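Local coordinates for beta-porphyranase A (Bacteroides plebeius, PDB 4AW7), which cleaves the sulfated red-algal polysaccharide porphyran at beta-1,4 linkages between galactose and L-galactose-6-sulfate, releasing mostly disaccharides, at residues Ile114-Val120 / Leu166-Phe170; Leu144-Val149 / Tyr193-Tyr197. All coordinates share one frame; numbering follows the deposited sequence.

Interaction 1 (Ile114-Val120 / Leu166-Phe170)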
# COMPACT_ATOMS: atom_id res chain seq x y z
N ILE A 114 -1.36 -20.28 17.62
CA ILE A 114 -1.70 -21.32 16.67
C ILE A 114 -0.69 -22.46 16.87
O ILE A 114 0.45 -22.21 17.24
CB ILE A 114 -1.74 -20.83 15.22
CG1 ILE A 114 -2.36 -21.87 14.28
CG2 ILE A 114 -0.35 -20.37 14.74
CD1 ILE A 114 -2.61 -21.38 12.85
N GLN A 115 -1.13 -23.70 16.70
CA GLN A 115 -0.26 -24.86 16.89
C GLN A 115 -0.90 -26.03 16.19
O GLN A 115 -2.10 -26.07 15.96
CB GLN A 115 -0.07 -25.14 18.40
CG GLN A 115 0.80 -26.33 18.79
CD GLN A 115 2.20 -26.24 18.24
OE1 GLN A 115 2.40 -26.38 17.03
NE2 GLN A 115 3.19 -26.04 19.12
N GLY A 116 -0.08 -27.02 15.84
CA GLY A 116 -0.62 -28.26 15.31
C GLY A 116 -1.68 -28.82 16.25
O GLY A 116 -1.54 -28.75 17.47
N GLY A 117 -2.72 -29.35 15.65
CA GLY A 117 -3.78 -30.01 16.41
C GLY A 117 -4.87 -29.08 16.87
O GLY A 117 -5.88 -29.53 17.41
N ILE A 118 -4.71 -27.78 16.66
CA ILE A 118 -5.74 -26.80 17.03
C ILE A 118 -7.08 -27.08 16.36
O ILE A 118 -7.14 -27.46 15.19
CB ILE A 118 -5.24 -25.34 16.74
CG1 ILE A 118 -6.11 -24.33 17.46
CG2 ILE A 118 -5.13 -25.09 15.26
CD1 ILE A 118 -5.47 -22.94 17.49
N ASP A 119 -8.16 -26.86 17.13
CA ASP A 119 -9.51 -26.94 16.62
C ASP A 119 -9.80 -25.61 15.90
O ASP A 119 -10.08 -24.59 16.53
CB ASP A 119 -10.49 -27.21 17.77
CG ASP A 119 -11.96 -27.26 17.33
OD1 ASP A 119 -12.30 -26.87 16.21
OD2 ASP A 119 -12.80 -27.79 18.13
N VAL A 120 -9.70 -25.64 14.59
CA VAL A 120 -9.83 -24.45 13.77
C VAL A 120 -11.25 -23.84 13.84
O VAL A 120 -11.41 -22.63 13.86
CB VAL A 120 -9.48 -24.82 12.31
CG1 VAL A 120 -9.79 -23.75 11.41
CG2 VAL A 120 -7.99 -25.20 12.16
N LEU A 166 -2.77 -24.92 7.43
CA LEU A 166 -3.44 -24.74 8.73
C LEU A 166 -3.62 -23.24 9.03
O LEU A 166 -4.70 -22.82 9.49
CB LEU A 166 -2.63 -25.44 9.84
CG LEU A 166 -3.19 -25.31 11.27
CD1 LEU A 166 -4.61 -25.92 11.34
CD2 LEU A 166 -2.25 -25.98 12.25
N MET A 167 -2.61 -22.43 8.76
CA MET A 167 -2.70 -20.98 8.99
C MET A 167 -3.80 -20.37 8.11
O MET A 167 -4.56 -19.50 8.57
CB MET A 167 -1.34 -20.37 8.69
CG MET A 167 -0.31 -20.66 9.74
SD MET A 167 1.37 -20.29 9.16
CE MET A 167 2.26 -20.18 10.73
N VAL A 168 -3.90 -20.82 6.88
CA VAL A 168 -4.95 -20.35 5.99
C VAL A 168 -6.32 -20.80 6.49
O VAL A 168 -7.28 -20.03 6.45
CB VAL A 168 -4.69 -20.75 4.54
CG1 VAL A 168 -5.84 -20.34 3.61
CG2 VAL A 168 -3.36 -20.11 4.04
N ASP A 169 -6.44 -22.04 6.98
CA ASP A 169 -7.70 -22.53 7.52
C ASP A 169 -8.13 -21.73 8.76
O ASP A 169 -9.32 -21.51 8.98
CB ASP A 169 -7.58 -24.02 7.84
CG ASP A 169 -7.55 -24.90 6.63
OD1 ASP A 169 -7.93 -24.47 5.52
OD2 ASP A 169 -7.15 -26.09 6.80
N PHE A 170 -7.17 -21.32 9.56
CA PHE A 170 -7.39 -20.46 10.74
C PHE A 170 -7.99 -19.14 10.26
O PHE A 170 -9.06 -18.72 10.75
CB PHE A 170 -6.04 -20.31 11.44
CG PHE A 170 -6.01 -19.57 12.75
CD1 PHE A 170 -6.18 -20.22 13.95
CD2 PHE A 170 -5.66 -18.22 12.79
CE1 PHE A 170 -6.05 -19.56 15.14
CE2 PHE A 170 -5.50 -17.56 13.96
CZ PHE A 170 -5.72 -18.22 15.16
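Leu-166 on helix 160-179 reaches into the loop 114-120 and meets it along most of its length, with no hydrogen bond across the contact. From CB, which points toward the loop, the chain runs to CG, anti to the backbone N (chi1 179°) and 4.3 Å from Ile-114 CD1. At the fork the branches part: CD1 packs against Val-120 CG2 at 3.6 Å and also touches Ile-118 CG2, whereas CD2 lies against the backbone of the type II turn, 3.7 Å from Gln-115 O and close to Gly-116 CA. The turn is tied internally by Gln-115, whose OE1 takes the Gly-116 N-H on an in-plane lone pair at 2.8 Å. With an alanine in place of Leu-166, both methyls go, and Ile-118 CG2 and Val-120 CG2 would probably lose their shared neighbour, with a gap left under the turn. Phe-170, one helical turn after Leu-166, receives Ile-114 CD1 over a face of its ring, 4.2 Å from the centroid, a CH-pi contact, while the same methyl also meets Met-167 CG at 3.9 Å. Val-120 CG1 rests on Asp-169 O at 3.3 Å. The loop leads from strand 104-106 into helix 120-132, whose start is held to helix 160-179 by Val-120 O and Ser-173 OG; Val-168, pointing away from the loop, packs on helix 212-219, and Asp-169 adds a salt bridge to Arg-218 of that helix.

Interaction 2 (Leu144-Val149 / Tyr193-Tyr197). With K (potassium ion), chain F; GAL (beta-D-galactopyranose), chain D; GLA (alpha-D-galactopyranose), chain B.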
# COMPACT_ATOMS: atom_id res chain seq x y z
N LEU A 144 -3.15 -13.31 11.66
CA LEU A 144 -1.76 -13.65 11.94
C LEU A 144 -0.81 -12.82 11.11
O LEU A 144 -0.90 -12.82 9.89
CB LEU A 144 -1.51 -15.14 11.66
CG LEU A 144 -2.33 -16.18 12.40
CD1 LEU A 144 -2.09 -17.56 11.81
CD2 LEU A 144 -1.92 -16.18 13.92
N ASN A 145 0.11 -12.16 11.77
CA ASN A 145 1.11 -11.36 11.08
C ASN A 145 2.19 -12.25 10.48
O ASN A 145 2.69 -13.17 11.15
CB ASN A 145 1.77 -10.44 12.08
CG ASN A 145 2.77 -9.51 11.42
OD1 ASN A 145 2.43 -8.81 10.45
ND2 ASN A 145 4.00 -9.49 11.92
N GLU A 146 2.58 -11.97 9.23
CA GLU A 146 3.64 -12.68 8.50
C GLU A 146 3.72 -14.17 8.83
O GLU A 146 4.74 -14.70 9.26
CB GLU A 146 4.96 -11.97 8.68
CG GLU A 146 4.84 -10.51 8.22
CD GLU A 146 6.14 -9.82 8.15
OE1 GLU A 146 7.14 -10.34 8.66
OE2 GLU A 146 6.16 -8.70 7.58
N PRO A 147 2.61 -14.88 8.56
CA PRO A 147 2.54 -16.23 9.08
C PRO A 147 3.44 -17.23 8.38
O PRO A 147 4.03 -18.08 9.04
CB PRO A 147 1.05 -16.61 8.87
CG PRO A 147 0.58 -15.73 7.72
CD PRO A 147 1.34 -14.45 7.94
N PHE A 148 3.48 -17.18 7.05
CA PHE A 148 4.11 -18.26 6.31
C PHE A 148 5.63 -18.29 6.50
O PHE A 148 6.23 -19.38 6.47
CB PHE A 148 3.80 -18.15 4.81
CG PHE A 148 2.34 -18.23 4.42
CD1 PHE A 148 1.40 -18.87 5.23
CD2 PHE A 148 1.89 -17.67 3.26
CE1 PHE A 148 0.11 -18.98 4.84
CE2 PHE A 148 0.59 -17.74 2.87
CZ PHE A 148 -0.32 -18.40 3.65
N VAL A 149 6.26 -17.16 6.75
CA VAL A 149 7.70 -17.17 6.97
C VAL A 149 8.02 -17.88 8.29
O VAL A 149 9.17 -18.27 8.49
CB VAL A 149 8.32 -15.80 6.84
CG1 VAL A 149 8.19 -15.24 5.34
CG2 VAL A 149 7.83 -14.90 7.92
N TYR A 193 -3.14 -12.04 4.07
CA TYR A 193 -2.51 -12.76 5.19
C TYR A 193 -1.34 -12.03 5.83
O TYR A 193 -0.53 -12.65 6.49
CB TYR A 193 -2.10 -14.18 4.76
CG TYR A 193 -1.04 -14.24 3.67
CD1 TYR A 193 0.31 -14.29 3.98
CD2 TYR A 193 -1.39 -14.29 2.33
CE1 TYR A 193 1.27 -14.36 2.98
CE2 TYR A 193 -0.44 -14.35 1.35
CZ TYR A 193 0.88 -14.37 1.67
OH TYR A 193 1.87 -14.45 0.66
N ALA A 194 -1.27 -10.72 5.67
CA ALA A 194 -0.21 -9.92 6.24
C ALA A 194 1.13 -10.37 5.68
O ALA A 194 2.10 -10.59 6.42
CB ALA A 194 -0.21 -9.96 7.80
N ALA A 195 1.20 -10.43 4.35
CA ALA A 195 2.33 -11.08 3.66
C ALA A 195 3.63 -10.29 3.84
O ALA A 195 3.74 -9.12 3.44
CB ALA A 195 2.00 -11.17 2.21
N ALA A 196 4.64 -10.97 4.37
CA ALA A 196 5.96 -10.35 4.59
C ALA A 196 6.83 -10.29 3.42
O ALA A 196 7.74 -9.47 3.36
CB ALA A 196 6.73 -11.19 5.62
N TYR A 197 6.63 -11.17 2.49
CA TYR A 197 7.69 -11.45 1.43
C TYR A 197 6.93 -11.68 0.14
O TYR A 197 6.71 -12.83 -0.26
CB TYR A 197 8.62 -12.65 1.78
CG TYR A 197 9.59 -13.09 0.70
CD1 TYR A 197 10.65 -12.25 0.31
CD2 TYR A 197 9.51 -14.36 0.11
CE1 TYR A 197 11.58 -12.65 -0.63
CE2 TYR A 197 10.45 -14.76 -0.87
CZ TYR A 197 11.47 -13.91 -1.23
OH TYR A 197 12.40 -14.27 -2.21
K K F . 4.47 -13.78 1.64
C1 GAL D . 7.60 -7.15 9.24
C2 GAL D . 7.19 -7.31 10.71
C3 GAL D . 7.62 -6.10 11.53
C4 GAL D . 9.04 -5.68 11.24
C5 GAL D . 9.20 -5.47 9.72
C6 GAL D . 10.56 -4.74 9.44
O1 GAL D . 7.20 -8.38 8.52
O2 GAL D . 5.75 -7.56 10.80
O3 GAL D . 7.61 -6.38 12.91
O4 GAL D . 9.95 -6.69 11.71
O5 GAL D . 8.97 -6.81 9.11
O6 GAL D . 10.31 -3.26 9.44
C1 GLA B . 7.60 -7.15 9.24
C2 GLA B . 7.19 -7.31 10.71
C3 GLA B . 7.62 -6.10 11.53
C4 GLA B . 9.04 -5.68 11.24
C5 GLA B . 9.20 -5.47 9.72
C6 GLA B . 10.56 -4.74 9.44
O1 GLA B . 6.80 -6.35 8.47
O2 GLA B . 5.75 -7.56 10.80
O3 GLA B . 7.61 -6.38 12.91
O4 GLA B . 9.95 -6.69 11.71
O5 GLA B . 8.97 -6.81 9.11
O6 GLA B . 10.31 -3.26 9.44
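Glu-146 and its neighbours, in the loop after strand 136-142, pack against the end of strand 189-195 in a buried contact that mixes ring packing with side chains set on backbone carbonyls, beside the sugar-binding cleft. A weak hydrogen bond runs from Glu-146 N to Ala-194 O, 3.2 Å and bent to 130°, and Ala-194 CB sits 3.6 Å from Leu-144 O. Pro-147 sets CD 3.0 Å from Tyr-193 O. Asn-145 has CG anti to its own N (chi1 -176°), which sends ND2 to galactose O2 in a nearly straight 2.8 Å bond, while OD1 is held by Arg-69. These strands belong to a (beta/alpha)8 barrel, and an Asn-Glu pair following the fourth strand is a hallmark of clan GH-A glycosidases; Glu-146 is the inferred proton donor and Glu-272, on strand 268-276, the inferred nucleophile. The extended Glu-146 side chain brings OE2 to the sugar's anomeric end and to His-229 ND1; the glutamate has two conformers and the sugar is modelled as both anomers on the same ring atoms, which makes the very short approach of OE2 to O1 of the beta form doubtful. Away from the sugar, Phe-148 places CE2 over the centre of the Tyr-193 ring, the planes tilted by 34°. Tyr-193 OH, at the far end of the same ring, binds the potassium ion at 2.9 Å; Tyr-197 O, at 3.1 Å, and Tyr-207 OH bind the same ion.

Overall arrangement
Helix 160-179 connects the two contacts, whose centres lie 15 Å apart. Interaction 1 uses the helix directly, on the outside of the barrel, and is only partly buried; interaction 2 is mostly buried and lies nearer the middle of the chain, where the loop after strand 136-142 meets the sugar. They touch chiefly through the helix: Met-167 CE approaches Pro-147 O at 3.2 Å, Val-168 packs on Phe-148, and Phe-170 meets Leu-144 CD1, which Ile-114 of the loop also reaches. Their chemistry differs accordingly. Between 114-120 and 166-170 it is aliphatic and CH-pi packing, whereas 144-149 and 193-197 add a weak backbone hydrogen bond, sugar recognition and a potassium site.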